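Local coordinates for putative aldo/keto reductase (Salmonella enterica subsp. enterica serovar Typhimurium, PDB 4R9O) that probably works as an NADP-dependent oxidoreductase of the aldo/keto reductase family, built on a TIM barrel, at the interface of chains A and B and the interface of chains A and C. Numbering follows the deposited sequence. Chains: chain A/B/C, Putative aldo/keto reductase.

Contact 1: the interface of chains A and B. Residues chain A 285, 289; chain B 102-104, 134, 136.
The guanidinium of A:Arg285 slots between two pieces of chain B. Backbone of B:Ile103 and B:Thr104 lies on one face, offset toward the rim. B:Leu136 CD1 sits over the opposite face, also toward the rim. B:Asp134 CG, the carboxylate carbon, lies at the edge in the plane, but the carboxylate itself is turned 57° from the guanidinium. The ring of A:Phe289 has the backbone N of B:Tyr102 over one face. At its edge it meets carboxylate atom B:Asp134 OD1, 3.5 Å from ring atom CZ of A:Phe289. A:Phe289 and the B:Tyr102 side chain cross at about a right angle.

The polar core is a salt bridge from A:Arg285 NH1 to B:Asp134 OD2, 2.8 Å long. The nitrogen reaches the syn side of that oxygen, somewhat out of the carboxylate plane. NH1 of A:Arg285 also donates to the carbonyl O of B:Tyr102 at 2.8 Å, from above the carbonyl plane. The arginine chain is extended from CG to NE, which carries its head across from helix 285-295. B:Thr104 OG1 donates to the anti side of B:Asp134 OD2 at 2.6 Å. The backbone N of B:Leu136 holds OD1 of B:Asp134 at 2.8 Å. These bonds within chain B probably hold the carboxylate in position; B:Thr104 OG1 also receives a weak bond from the arginine. The pairing may be a crystal contact. In the deposited assembly the patch ties the last helix of one copy to strand 101-102 and nearby loops of another.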
# COMPACT_ATOMS: atom_id res chain seq x y z
N ARG A 285 20.23 -19.02 15.89
CA ARG A 285 19.78 -17.78 15.25
C ARG A 285 19.53 -18.07 13.78
O ARG A 285 18.52 -17.66 13.22
CB ARG A 285 20.80 -16.65 15.42
CG ARG A 285 20.56 -15.78 16.64
CD ARG A 285 21.57 -14.64 16.74
NE ARG A 285 21.24 -13.77 17.86
CZ ARG A 285 20.47 -12.68 17.76
NH1 ARG A 285 19.96 -12.33 16.58
NH2 ARG A 285 20.21 -11.95 18.83
N PHE A 289 16.13 -17.50 11.65
CA PHE A 289 16.02 -16.59 10.51
C PHE A 289 15.64 -17.32 9.23
O PHE A 289 14.97 -16.76 8.36
CB PHE A 289 17.33 -15.80 10.33
CG PHE A 289 17.47 -14.63 11.26
CD1 PHE A 289 16.89 -13.40 10.94
CD2 PHE A 289 18.16 -14.74 12.46
CE1 PHE A 289 17.01 -12.30 11.80
CE2 PHE A 289 18.29 -13.65 13.32
CZ PHE A 289 17.72 -12.43 12.98
N TYR B 102 21.09 -11.41 11.65
CA TYR B 102 21.57 -10.50 12.68
C TYR B 102 22.03 -11.26 13.90
O TYR B 102 21.49 -12.31 14.23
CB TYR B 102 20.48 -9.52 13.09
CG TYR B 102 19.90 -8.73 11.97
CD1 TYR B 102 20.71 -8.01 11.11
CD2 TYR B 102 18.53 -8.69 11.77
CE1 TYR B 102 20.16 -7.27 10.08
CE2 TYR B 102 17.98 -7.96 10.76
CZ TYR B 102 18.79 -7.25 9.91
OH TYR B 102 18.21 -6.52 8.91
N ILE B 103 23.03 -10.71 14.58
CA ILE B 103 23.49 -11.26 15.85
C ILE B 103 23.71 -10.10 16.81
O ILE B 103 24.58 -9.26 16.57
CB ILE B 103 24.80 -12.07 15.73
CG1 ILE B 103 24.73 -13.12 14.61
CG2 ILE B 103 25.15 -12.76 17.06
CD1 ILE B 103 26.03 -13.92 14.45
N THR B 104 22.93 -10.04 17.88
CA THR B 104 23.07 -8.95 18.84
C THR B 104 23.18 -9.47 20.27
O THR B 104 22.81 -8.78 21.22
CB THR B 104 21.90 -7.94 18.72
OG1 THR B 104 20.64 -8.63 18.77
CG2 THR B 104 22.00 -7.19 17.41
N ASP B 134 17.42 -5.64 15.20
CA ASP B 134 17.30 -7.09 15.13
C ASP B 134 16.03 -7.52 15.87
O ASP B 134 15.82 -7.15 17.02
CB ASP B 134 18.58 -7.71 15.72
CG ASP B 134 18.46 -9.20 16.03
OD1 ASP B 134 17.61 -9.90 15.45
OD2 ASP B 134 19.28 -9.67 16.85
N LEU B 136 15.42 -10.16 17.16
CA LEU B 136 15.80 -10.93 18.33
C LEU B 136 16.59 -10.09 19.32
O LEU B 136 17.16 -10.63 20.26
CB LEU B 136 16.62 -12.17 17.92
CG LEU B 136 15.82 -13.28 17.23
CD1 LEU B 136 16.67 -14.53 16.99
CD2 LEU B 136 14.58 -13.62 18.04

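Contact 2: the interface of chains A and C. Residues chain A 25-26, 29; chain C 221, 227, 230.
A:Asp29 and C:Arg230 join two copies of this aldo/keto reductase in the deposited assembly by a salt bridge, the tight part of this patch. The biological pairing may differ. C:Arg230 NH2 donates to A:Asp29 OD2 at 2.7 Å, on the syn lone pair and in the guanidinium plane. The bond is nearly straight, 164° at the hydrogen. The carboxylate and guanidinium are nearly coplanar. The second arm, C:Arg230 NH1 to A:Asp29 OD1, is weak at 3.4 Å.

A:Arg26 fixes the acid from its own chain. Its NE and NH2 both reach A:Asp29 OD2, on the anti side, with NE at 2.7 Å. OD2 therefore accepts from both arginines. The two guanidinium planes stand almost perpendicular, and the shared carboxylate probably offsets their like charges. Bends at chi2 and chi3 (-68° and -49°) fold A:Arg26 back toward the acid. Its CG packs over one face of the A:Trp25 ring. The C:Phe221 carbonyl O packs closely on this guanidinium, 3.0 Å from A:Arg26 NH1, without hydrogen-bond geometry. Within chain C, C:Phe221 CD2 backs C:Arg230 from over the guanidinium centre. C:Phe221 belongs to the likely NADP-binding segment.

The looser side lies at A:Trp25 and C:Gln227. Here the backbone O of A:Trp25 is 3.8 Å from side-chain amide atom C:Gln227 OE1.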
# COMPACT_ATOMS: atom_id res chain seq x y z
N TRP A 25 -11.08 -21.28 23.12
CA TRP A 25 -12.00 -20.64 22.18
C TRP A 25 -12.70 -21.64 21.25
O TRP A 25 -13.80 -21.36 20.75
CB TRP A 25 -11.26 -19.54 21.37
CG TRP A 25 -10.55 -19.98 20.12
CD1 TRP A 25 -11.05 -19.95 18.85
CD2 TRP A 25 -9.21 -20.46 20.02
NE1 TRP A 25 -10.10 -20.41 17.96
CE2 TRP A 25 -8.96 -20.73 18.66
CE3 TRP A 25 -8.19 -20.72 20.95
CZ2 TRP A 25 -7.74 -21.23 18.20
CZ3 TRP A 25 -6.98 -21.20 20.49
CH2 TRP A 25 -6.77 -21.46 19.13
N ARG A 26 -12.11 -22.82 21.06
CA ARG A 26 -12.69 -23.86 20.19
C ARG A 26 -13.48 -24.92 20.95
O ARG A 26 -13.85 -25.94 20.36
CB ARG A 26 -11.59 -24.58 19.38
CG ARG A 26 -10.80 -23.72 18.41
CD ARG A 26 -11.66 -23.25 17.25
NE ARG A 26 -12.42 -24.33 16.63
CZ ARG A 26 -11.99 -25.08 15.61
NH1 ARG A 26 -10.78 -24.87 15.10
NH2 ARG A 26 -12.77 -26.02 15.11
N ASP A 29 -16.45 -26.85 19.72
CA ASP A 29 -16.21 -27.68 18.55
C ASP A 29 -15.67 -29.06 18.93
O ASP A 29 -15.75 -29.99 18.15
CB ASP A 29 -15.26 -27.00 17.57
CG ASP A 29 -15.82 -25.70 16.99
OD1 ASP A 29 -17.05 -25.47 17.07
OD2 ASP A 29 -15.03 -24.91 16.44
N PHE C 221 -12.43 -21.58 10.70
CA PHE C 221 -12.65 -22.32 11.93
C PHE C 221 -11.53 -22.18 12.96
O PHE C 221 -11.78 -22.26 14.16
CB PHE C 221 -12.87 -23.80 11.61
CG PHE C 221 -14.16 -24.07 10.89
CD1 PHE C 221 -14.17 -24.29 9.52
CD2 PHE C 221 -15.37 -24.10 11.57
CE1 PHE C 221 -15.35 -24.54 8.86
CE2 PHE C 221 -16.56 -24.34 10.91
CZ PHE C 221 -16.55 -24.56 9.55
N GLN C 227 -13.84 -15.61 14.49
CA GLN C 227 -14.89 -16.18 15.34
C GLN C 227 -16.18 -15.33 15.31
O GLN C 227 -17.26 -15.89 15.17
CB GLN C 227 -14.40 -16.35 16.78
CG GLN C 227 -15.50 -16.63 17.81
CD GLN C 227 -15.98 -18.08 17.82
OE1 GLN C 227 -15.20 -19.01 18.05
NE2 GLN C 227 -17.27 -18.28 17.59
N ARG C 230 -17.79 -16.23 11.96
CA ARG C 230 -18.49 -17.51 12.00
C ARG C 230 -19.95 -17.29 12.35
O ARG C 230 -20.83 -18.04 11.92
CB ARG C 230 -17.85 -18.46 13.02
CG ARG C 230 -16.70 -19.30 12.50
CD ARG C 230 -16.25 -20.34 13.54
NE ARG C 230 -17.27 -21.36 13.78
CZ ARG C 230 -17.07 -22.46 14.51
NH1 ARG C 230 -18.06 -23.33 14.68
NH2 ARG C 230 -15.89 -22.68 15.08

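Contact 3: the interface of chains A and C. Residues chain A 227-228; chain C 57-59, 91.
The side-chain amide of A:Gln227 packs against C:Tyr58, the likely proton donor of the aldo/keto reductase active site. It meets the CD1 and CE1 side of the ring. The amide carbon A:Gln227 CD is 3.6 Å from C:Tyr58 CD1. Amide oxygen OE1 lies at the ring edge, in plane, while A:Gln227 NE2 sits 3.5 Å from C:Tyr58 CE1. The two side chains cross at about a right angle, and their flat groups are turned 46° apart. The other flank of the amide has C:Ile57, whose CD1 is 4.1 Å from A:Gln227 CD. The glutamine tip is thus bracketed by the isoleucine methyl and the tyrosine ring.

Next to it, A:Pro228 makes the apolar half of the patch. Its ring carbons CB and CG meet the methyl of C:Thr91, and CG also approaches C:Ile57 CD1.

Further out, the backbone sets these groups in place. A:Gln227 and A:Pro228 open helix 227-240, and the proline ring and the glutamine amide both face chain C. CG of A:Gln227 points away from the backbone N (chi1 165°), and a bend at chi2 turns the amide toward the tyrosine. On the other side, C:Tyr58 and C:Gly59 begin helix 58-61, directly after C:Ile57. In this assembly the contact places one copy beside the probable catalytic tyrosine of the other. C:Thr91 points its CG2 methyl at A:Pro228 CB, 3.8 Å away.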
# COMPACT_ATOMS: atom_id res chain seq x y z
N GLN A 227 2.24 -25.01 2.18
CA GLN A 227 2.61 -26.42 2.22
C GLN A 227 4.08 -26.69 1.86
O GLN A 227 4.70 -27.59 2.43
CB GLN A 227 1.67 -27.21 1.30
CG GLN A 227 2.13 -28.60 0.96
CD GLN A 227 1.85 -28.93 -0.49
OE1 GLN A 227 2.23 -29.99 -0.98
NE2 GLN A 227 1.18 -28.02 -1.19
N PRO A 228 4.66 -25.93 0.92
CA PRO A 228 6.12 -26.06 0.83
C PRO A 228 6.83 -25.40 2.02
O PRO A 228 7.95 -25.78 2.34
CB PRO A 228 6.47 -25.35 -0.48
CG PRO A 228 5.22 -25.40 -1.28
CD PRO A 228 4.11 -25.27 -0.28
N ILE C 57 3.92 -32.40 -5.78
CA ILE C 57 4.58 -32.04 -4.52
C ILE C 57 3.81 -32.39 -3.24
O ILE C 57 4.42 -32.44 -2.18
CB ILE C 57 4.90 -30.52 -4.45
CG1 ILE C 57 3.60 -29.69 -4.41
CG2 ILE C 57 5.85 -30.08 -5.60
CD1 ILE C 57 3.81 -28.25 -3.97
N TYR C 58 2.50 -32.63 -3.34
CA TYR C 58 1.65 -32.84 -2.15
C TYR C 58 2.17 -33.96 -1.26
O TYR C 58 2.59 -35.02 -1.74
CB TYR C 58 0.20 -33.14 -2.54
CG TYR C 58 -0.58 -31.97 -3.13
CD1 TYR C 58 -0.18 -30.65 -2.93
CD2 TYR C 58 -1.71 -32.19 -3.92
CE1 TYR C 58 -0.90 -29.57 -3.48
CE2 TYR C 58 -2.43 -31.14 -4.47
CZ TYR C 58 -2.03 -29.83 -4.25
OH TYR C 58 -2.75 -28.80 -4.83
N GLY C 59 2.14 -33.70 0.05
CA GLY C 59 2.53 -34.67 1.05
C GLY C 59 4.01 -34.99 1.01
O GLY C 59 4.41 -36.12 1.28
N THR C 91 10.06 -28.34 -4.20
CA THR C 91 10.20 -28.07 -2.77
C THR C 91 11.42 -28.76 -2.15
O THR C 91 12.05 -29.60 -2.78
CB THR C 91 8.94 -28.51 -1.99
OG1 THR C 91 8.99 -29.93 -1.76
CG2 THR C 91 7.70 -28.16 -2.76

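Contact 2 and contact 3 belong to the same two-fold A–C interface, with centres about 27 Å apart. They share Gln227 and the helix that starts there, used from chain C in contact 2 and from chain A in contact 3. By symmetry, each has a twin with the chains exchanged. The centre of contact 2 is about 7 Å from A:Tyr58, so, if the pairing holds in solution, it would border the probable active sites of both copies. Contact 1 is about 35 Å from contact 2 and 29 Å from contact 3, between centres. It joins chain A to chain B without exact two-fold symmetry.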